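Local coordinates for protein 2'-deoxycytidine 5'-triphosphate deaminase (Agrobacterium tumefaciens, PDB 2R9Q) that probably catalyses the hydrolytic deamination of dCTP to dUTP, a step that supplies precursor for thymidine nucleotide synthesis, at residues Gly16-Leu21 and Asp25-Glu30; Ile121-Met126 and Ser161-Ile166; Ser149-Pro154 and Glu316-Glu321. One frame throughout, in Å; residues are numbered along the deposited sequence.

Contact 1: Gly16-Leu21 and Asp25-Glu30; sequences GAIRAL and DKLKSE
Leu21 closes down on Lys26 and Leu27 where the helix 15-23 ends and the chain turns into the short strand 27-28. The tight part is apolar and buried, made by Ile18, Leu21 and Leu27. Ile18 CG2 meets Leu27 CD2 at 3.8 Å, and Leu21 CB lies 4.2 Å from Leu27 CB. In Leu27 a chi1 of 156° swings CG away from the backbone N, and chi2 of 58° then sets CD2 against Ile18, one turn of helix before Leu21. Phe168 of the strand 162-170 packs against both Ile18 and Leu27, so branched aliphatic residues suit this buried side.

The other side faces solvent, and Lys26 marks the border. Its CB, 3.6 Å from Leu21 CD2, and its CG lie against that methyl, the two side chains crossing at about a right angle, while the ammonium end leads off to Gly24 O.

The backbone joins the two through Leu21 O. It accepts from Lys26 N at 2.8 Å, nearly in line with the carbonyl bond; this bond belongs to the Schellman motif that ends the helix, with Asp25, at positive phi, as its C-prime residue. Leu27 N, above the carbonyl plane, donates at 3.2 Å. Two backbone N-H groups thus grip one carbonyl at the helix end, beside a buried aliphatic contact.

Contact 2: Ile121-Met126 and Ser161-Ile166; sequences IFTRVM and SRLSQI
Val125 sets its CG2 methyl against Ser164 OG, and Leu163 packs on Ile121 and Thr123; these two contacts flank a polar link in which the hydroxyls of Thr123 and Ser164 share a water. The two strands belong to different sheets of the N-terminal domain, which has the all-beta fold of the dUTPase superfamily. Their axes come no closer than 8.2 Å and their directions differ by 43°, so side chains rather than backbone bonds join them.

On one flank, the CD2 methyl of Leu163 reaches Ile121 CG2 and Thr123 CG2, each at 4.4 Å. This is loose contact between methyl groups, suited to the beta-branched residues that alternate along strand 121-127 with their CB atoms toward the partner. Threonine has a double use here: its methyl joins the apolar patch and its hydroxyl takes the water. On the other flank Val125 CG2 is 3.6 Å from Ser164 OG, a methyl beside a hydroxyl. Leu45, Ala110 and Leu146 also pack on Val125.

Serine is small enough to fit facing the valine, and with OG anti to its backbone N (chi1 -169°) it presents the hydroxyl to the water; the carbonyl of Asn111 offers it a further, weak bond.

Arg124, the intervening residue, points from the other face of its strand. Its guanidinium folds back so that NH1 donates to Thr123 O at 3.0 Å, while NH2 bonds to Gly287 O of the second subunit. Phe122 CE1 lies over one guanidinium face, offset toward the rim. Between the strands, the bridging water is 2.8 Å from Thr123 OG1 and 2.7 Å from Ser164 OG.

Contact 3: Ser149-Pro154 and Glu316-Glu321; sequences SPRTFP and EVRSHE
Arg318 reaches across to Arg151 and Thr152 with its NH1, and the direct contacts are loose. NH1 is 4.1 Å from Arg151 CG and 4.1 Å from Thr152 OG1, both approaching the guanidinium obliquely. Arg318 gets there because its chain is extended from CG to NE, whereas Arg151 bends at chi2 and chi3. The two arginine side chains cross at about a right angle, with their guanidinium planes 52° apart.

The strong polar links run through Asp120, which lies outside both segments. Its OD2 forms a salt bridge with Arg318 NH1 and a hydrogen bond with Thr152 OG1, so one carboxylate oxygen holds both sides. Its negative charge probably also eases the nearness of the two arginines, whose NH1 atoms are 6.2 Å apart. The contact thereby joins the two dUTPase-clan domains of the chain: 149-154 leaves strand 143-150 of the N-terminal one, and 316-321 ends strand 311-319 of the C-terminal one.

Within 149-154, Arg151 NH2 lies near Ser149 OG, at a doubtfully short 2.5 Å. Contacts between chains make up the last group: Val322 of the second subunit packs on Arg151, and Glu321 of that subunit makes long, weak ion pairs with Arg151 NE and Arg318 NE.

How the contacts relate
Contacts 1 and 2 lie within the N-terminal domain, and contact 3 bridges it to the C-terminal one. All residues that touch in contact 2 are buried, and its centre lies about 8 Å from that of the chain; contact 1 is farther out, at about 21 Å, with an apolar inner side and a solvent side. Contact 3 is partly buried and polar, with its salt bridge made through Asp120 outside the segments. Strands 121-127 and 143-150 are sheet neighbours, so contacts 2 and 3 touch directly: Phe122 O and Ser149 N are 2.8 Å apart, a probable hydrogen bond. Contact 1 touches neither, yet strand 162-170 serves both contacts 1 and 2. The second subunit reaches contacts 2 and 3.

Contact 1: Gly16-Leu21 and Asp25-Glu30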
# COMPACT_ATOMS: atom_id res chain seq x y z
N GLY B 16 -25.54 34.63 -16.84
CA GLY B 16 -26.81 35.15 -17.32
C GLY B 16 -27.39 34.22 -18.35
O GLY B 16 -28.56 33.87 -18.31
N ALA B 17 -26.55 33.84 -19.30
CA ALA B 17 -26.85 32.83 -20.29
C ALA B 17 -27.17 31.46 -19.67
O ALA B 17 -28.09 30.79 -20.12
CB ALA B 17 -25.70 32.71 -21.28
N ILE B 18 -26.42 31.04 -18.67
CA ILE B 18 -26.68 29.75 -18.02
C ILE B 18 -28.08 29.81 -17.40
O ILE B 18 -28.86 28.88 -17.53
CB ILE B 18 -25.63 29.36 -16.92
CG1 ILE B 18 -24.24 29.12 -17.54
CG2 ILE B 18 -26.08 28.08 -16.18
CD1 ILE B 18 -23.10 29.09 -16.53
N ARG B 19 -28.38 30.92 -16.74
CA ARG B 19 -29.70 31.13 -16.19
C ARG B 19 -30.80 31.19 -17.26
O ARG B 19 -31.86 30.65 -17.06
CB ARG B 19 -29.71 32.39 -15.32
CG ARG B 19 -29.15 32.10 -13.94
CD ARG B 19 -29.32 33.24 -13.02
NE ARG B 19 -28.14 34.08 -13.02
CZ ARG B 19 -27.25 34.17 -12.03
NH1 ARG B 19 -27.36 33.47 -10.92
NH2 ARG B 19 -26.22 34.98 -12.18
N ALA B 20 -30.53 31.82 -18.40
CA ALA B 20 -31.45 31.86 -19.55
C ALA B 20 -31.73 30.46 -20.09
O ALA B 20 -32.86 30.15 -20.42
CB ALA B 20 -30.91 32.75 -20.64
N LEU B 21 -30.68 29.62 -20.16
CA LEU B 21 -30.79 28.20 -20.51
C LEU B 21 -31.71 27.43 -19.58
O LEU B 21 -32.41 26.52 -20.03
CB LEU B 21 -29.43 27.52 -20.45
CG LEU B 21 -28.42 27.66 -21.57
CD1 LEU B 21 -27.20 26.83 -21.20
CD2 LEU B 21 -29.03 27.23 -22.90
N ASP B 25 -35.68 25.98 -20.45
CA ASP B 25 -35.59 24.50 -20.33
C ASP B 25 -34.55 23.77 -21.25
O ASP B 25 -34.77 22.63 -21.65
CB ASP B 25 -37.00 23.88 -20.47
CG ASP B 25 -37.72 23.75 -19.12
OD1 ASP B 25 -37.66 22.67 -18.48
OD2 ASP B 25 -38.38 24.73 -18.71
N LYS B 26 -33.43 24.42 -21.58
CA LYS B 26 -32.34 23.74 -22.30
C LYS B 26 -31.37 23.06 -21.31
O LYS B 26 -30.55 22.22 -21.68
CB LYS B 26 -31.56 24.70 -23.20
CG LYS B 26 -32.37 25.53 -24.22
CD LYS B 26 -33.49 24.77 -24.92
CE LYS B 26 -34.34 25.70 -25.81
NZ LYS B 26 -34.90 26.87 -25.08
N LEU B 27 -31.48 23.47 -20.05
CA LEU B 27 -30.81 22.88 -18.91
C LEU B 27 -31.89 22.68 -17.83
O LEU B 27 -32.63 23.61 -17.50
CB LEU B 27 -29.65 23.78 -18.46
CG LEU B 27 -29.08 23.76 -17.03
CD1 LEU B 27 -28.55 22.36 -16.58
CD2 LEU B 27 -27.99 24.84 -16.91
N LYS B 28 -32.02 21.45 -17.34
CA LYS B 28 -33.05 21.13 -16.37
C LYS B 28 -32.46 20.68 -15.06
O LYS B 28 -31.29 20.31 -15.00
CB LYS B 28 -33.97 20.01 -16.89
CG LYS B 28 -34.90 20.39 -18.03
CD LYS B 28 -34.48 19.73 -19.32
CE LYS B 28 -35.68 19.56 -20.23
NZ LYS B 28 -36.62 18.52 -19.73
N SER B 29 -33.28 20.72 -14.02
CA SER B 29 -32.89 20.17 -12.72
C SER B 29 -34.10 19.66 -11.96
O SER B 29 -35.21 20.08 -12.23
CB SER B 29 -32.13 21.20 -11.88
OG SER B 29 -31.49 20.53 -10.81
N GLU B 30 -33.86 18.75 -11.01
CA GLU B 30 -34.91 18.19 -10.17
C GLU B 30 -35.50 19.19 -9.19
O GLU B 30 -36.57 18.95 -8.64
CB GLU B 30 -34.41 16.96 -9.40
CG GLU B 30 -34.21 15.74 -10.27
CD GLU B 30 -33.71 14.54 -9.50
OE1 GLU B 30 -34.10 14.34 -8.33
OE2 GLU B 30 -32.92 13.76 -10.07

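Contact 2: Ile121-Met126 and Ser161-Ile166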
# COMPACT_ATOMS: atom_id res chain seq x y z
N ILE B 121 -10.48 13.96 -4.14
CA ILE B 121 -11.60 13.13 -4.59
C ILE B 121 -11.55 13.05 -6.10
O ILE B 121 -11.66 14.06 -6.77
CB ILE B 121 -13.00 13.63 -4.15
CG1 ILE B 121 -13.03 13.88 -2.63
CG2 ILE B 121 -14.08 12.63 -4.60
CD1 ILE B 121 -14.19 14.83 -2.09
N PHE B 122 -11.32 11.85 -6.62
CA PHE B 122 -11.39 11.57 -8.04
C PHE B 122 -12.84 11.60 -8.49
O PHE B 122 -13.69 10.97 -7.87
CB PHE B 122 -10.72 10.22 -8.31
CG PHE B 122 -10.94 9.65 -9.65
CD1 PHE B 122 -9.91 9.66 -10.60
CD2 PHE B 122 -12.14 9.05 -9.97
CE1 PHE B 122 -10.09 9.13 -11.83
CE2 PHE B 122 -12.33 8.48 -11.23
CZ PHE B 122 -11.29 8.53 -12.16
N THR B 123 -13.11 12.35 -9.55
CA THR B 123 -14.43 12.46 -10.15
C THR B 123 -14.35 12.50 -11.69
O THR B 123 -13.36 12.95 -12.26
CB THR B 123 -15.25 13.71 -9.63
OG1 THR B 123 -14.63 14.93 -10.03
CG2 THR B 123 -15.39 13.70 -8.11
N ARG B 124 -15.40 11.99 -12.33
CA ARG B 124 -15.60 12.01 -13.77
C ARG B 124 -17.10 12.21 -14.05
O ARG B 124 -17.92 11.44 -13.57
CB ARG B 124 -15.20 10.68 -14.41
CG ARG B 124 -13.77 10.31 -14.26
CD ARG B 124 -12.91 11.14 -15.13
NE ARG B 124 -11.54 10.62 -15.17
CZ ARG B 124 -10.56 11.04 -14.38
NH1 ARG B 124 -10.76 11.98 -13.46
NH2 ARG B 124 -9.36 10.51 -14.51
N VAL B 125 -17.44 13.23 -14.82
CA VAL B 125 -18.77 13.32 -15.41
C VAL B 125 -18.94 12.41 -16.64
O VAL B 125 -18.09 12.38 -17.54
CB VAL B 125 -19.15 14.75 -15.73
CG1 VAL B 125 -20.55 14.81 -16.30
CG2 VAL B 125 -19.08 15.58 -14.49
N MET B 126 -20.01 11.63 -16.65
CA MET B 126 -20.35 10.85 -17.83
C MET B 126 -21.73 11.18 -18.42
O MET B 126 -22.66 11.59 -17.71
CB MET B 126 -20.13 9.33 -17.64
CG MET B 126 -20.64 8.73 -16.36
SD MET B 126 -20.18 7.00 -16.11
CE MET B 126 -21.06 6.16 -17.39
N SER B 161 -25.13 17.67 -2.79
CA SER B 161 -23.69 17.90 -2.70
C SER B 161 -23.15 18.32 -4.06
O SER B 161 -23.62 17.87 -5.09
CB SER B 161 -22.95 16.67 -2.14
OG SER B 161 -23.30 16.42 -0.79
N ARG B 162 -22.21 19.25 -4.03
CA ARG B 162 -21.67 19.83 -5.25
C ARG B 162 -20.19 19.52 -5.30
O ARG B 162 -19.45 20.04 -4.52
CB ARG B 162 -21.93 21.33 -5.26
CG ARG B 162 -23.37 21.65 -5.54
CD ARG B 162 -23.89 22.86 -4.83
NE ARG B 162 -23.09 24.01 -5.18
CZ ARG B 162 -23.39 25.28 -4.92
NH1 ARG B 162 -24.50 25.62 -4.31
NH2 ARG B 162 -22.56 26.24 -5.30
N LEU B 163 -19.79 18.62 -6.19
CA LEU B 163 -18.37 18.22 -6.28
C LEU B 163 -17.74 18.68 -7.58
O LEU B 163 -16.53 18.88 -7.67
CB LEU B 163 -18.23 16.73 -6.06
CG LEU B 163 -18.54 16.05 -4.71
CD1 LEU B 163 -20.03 15.96 -4.45
CD2 LEU B 163 -17.99 14.64 -4.72
N SER B 164 -18.59 18.99 -8.54
CA SER B 164 -18.19 19.19 -9.91
C SER B 164 -18.87 20.39 -10.51
O SER B 164 -19.86 20.85 -9.99
CB SER B 164 -18.57 17.93 -10.67
OG SER B 164 -17.99 17.94 -11.94
N GLN B 165 -18.32 20.89 -11.60
CA GLN B 165 -18.95 21.95 -12.38
C GLN B 165 -18.82 21.79 -13.91
O GLN B 165 -17.88 21.19 -14.41
CB GLN B 165 -18.49 23.33 -11.93
CG GLN B 165 -17.06 23.50 -11.77
CD GLN B 165 -16.71 24.78 -11.06
OE1 GLN B 165 -15.64 25.33 -11.28
NE2 GLN B 165 -17.62 25.28 -10.22
N ILE B 166 -19.82 22.32 -14.60
CA ILE B 166 -19.94 22.25 -16.05
C ILE B 166 -19.87 23.67 -16.67
O ILE B 166 -20.56 24.59 -16.24
CB ILE B 166 -21.23 21.46 -16.43
CG1 ILE B 166 -21.32 21.18 -17.93
CG2 ILE B 166 -22.50 22.17 -15.98
CD1 ILE B 166 -22.54 20.39 -18.28
O HOH W 1 -15.68 16.58 -12.03

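Contact 3: Ser149-Pro154 and Glu316-Glu321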
# COMPACT_ATOMS: atom_id res chain seq x y z
N SER B 149 -14.64 8.60 -6.73
CA SER B 149 -13.74 7.78 -5.93
C SER B 149 -12.85 8.63 -5.02
O SER B 149 -11.91 9.29 -5.49
CB SER B 149 -12.86 6.89 -6.81
OG SER B 149 -12.27 5.91 -6.01
N PRO B 150 -13.13 8.61 -3.71
CA PRO B 150 -12.23 9.29 -2.75
C PRO B 150 -10.86 8.61 -2.70
O PRO B 150 -10.79 7.42 -2.70
CB PRO B 150 -12.97 9.11 -1.41
CG PRO B 150 -14.37 8.78 -1.80
CD PRO B 150 -14.26 7.99 -3.02
N ARG B 151 -9.79 9.38 -2.66
CA ARG B 151 -8.49 8.79 -2.69
C ARG B 151 -7.79 8.84 -1.33
O ARG B 151 -7.18 7.88 -0.93
CB ARG B 151 -7.67 9.49 -3.76
CG ARG B 151 -7.26 8.71 -4.94
CD ARG B 151 -8.26 8.60 -6.07
NE ARG B 151 -9.13 7.41 -6.08
CZ ARG B 151 -8.87 6.16 -5.65
NH1 ARG B 151 -7.70 5.78 -5.14
NH2 ARG B 151 -9.83 5.25 -5.76
N THR B 152 -7.85 9.97 -0.63
CA THR B 152 -7.14 10.10 0.65
C THR B 152 -8.06 10.14 1.84
O THR B 152 -7.78 9.50 2.81
CB THR B 152 -6.25 11.34 0.70
OG1 THR B 152 -5.34 11.29 -0.40
CG2 THR B 152 -5.46 11.44 2.05
N PHE B 153 -9.11 10.95 1.77
CA PHE B 153 -10.05 11.10 2.86
C PHE B 153 -11.36 10.43 2.53
O PHE B 153 -11.92 10.64 1.44
CB PHE B 153 -10.36 12.59 3.20
CG PHE B 153 -9.16 13.48 3.29
CD1 PHE B 153 -8.27 13.36 4.31
CD2 PHE B 153 -8.95 14.49 2.38
CE1 PHE B 153 -7.19 14.15 4.38
CE2 PHE B 153 -7.86 15.27 2.45
CZ PHE B 153 -6.99 15.10 3.46
N PRO B 154 -11.88 9.66 3.50
CA PRO B 154 -13.26 9.24 3.31
C PRO B 154 -14.19 10.46 3.45
O PRO B 154 -13.90 11.41 4.22
CB PRO B 154 -13.44 8.22 4.40
CG PRO B 154 -12.47 8.64 5.49
CD PRO B 154 -11.30 9.11 4.74
N GLU B 316 -2.76 20.96 -6.67
CA GLU B 316 -2.59 19.62 -6.14
C GLU B 316 -1.62 18.85 -7.03
O GLU B 316 -1.89 18.60 -8.19
CB GLU B 316 -3.93 18.87 -5.94
CG GLU B 316 -4.90 19.51 -4.93
CD GLU B 316 -5.68 20.65 -5.54
OE1 GLU B 316 -6.20 20.47 -6.65
OE2 GLU B 316 -5.75 21.74 -4.92
N VAL B 317 -0.48 18.50 -6.47
CA VAL B 317 0.58 17.82 -7.18
C VAL B 317 0.77 16.42 -6.59
O VAL B 317 0.77 16.22 -5.36
CB VAL B 317 1.90 18.65 -7.09
CG1 VAL B 317 3.06 17.92 -7.70
CG2 VAL B 317 1.70 20.03 -7.66
N ARG B 318 0.86 15.46 -7.49
CA ARG B 318 1.17 14.09 -7.18
C ARG B 318 2.27 13.59 -8.13
O ARG B 318 2.30 13.93 -9.31
CB ARG B 318 -0.05 13.19 -7.37
CG ARG B 318 -1.15 13.29 -6.34
CD ARG B 318 -2.31 12.33 -6.79
NE ARG B 318 -3.11 11.76 -5.71
CZ ARG B 318 -2.74 10.73 -4.93
NH1 ARG B 318 -3.57 10.31 -3.99
NH2 ARG B 318 -1.55 10.14 -5.06
N SER B 319 3.17 12.78 -7.59
CA SER B 319 4.14 12.07 -8.40
C SER B 319 3.54 10.74 -8.81
O SER B 319 2.72 10.14 -8.10
CB SER B 319 5.46 11.84 -7.66
OG SER B 319 5.27 10.89 -6.68
N HIS B 320 3.99 10.29 -9.98
CA HIS B 320 3.52 9.07 -10.57
C HIS B 320 4.60 8.00 -10.66
O HIS B 320 5.71 8.24 -11.14
CB HIS B 320 2.92 9.39 -11.93
CG HIS B 320 1.77 10.33 -11.82
ND1 HIS B 320 0.73 10.10 -10.94
CD2 HIS B 320 1.52 11.52 -12.41
CE1 HIS B 320 -0.12 11.11 -11.01
NE2 HIS B 320 0.33 11.98 -11.89
N GLU B 321 4.25 6.83 -10.14
CA GLU B 321 5.11 5.65 -10.15
C GLU B 321 6.33 5.76 -9.23
O GLU B 321 6.48 4.94 -8.35
CB GLU B 321 5.53 5.26 -11.56
CG GLU B 321 4.37 4.75 -12.39
CD GLU B 321 4.83 4.23 -13.73
OE1 GLU B 321 5.44 5.06 -14.47
OE2 GLU B 321 4.61 3.02 -14.02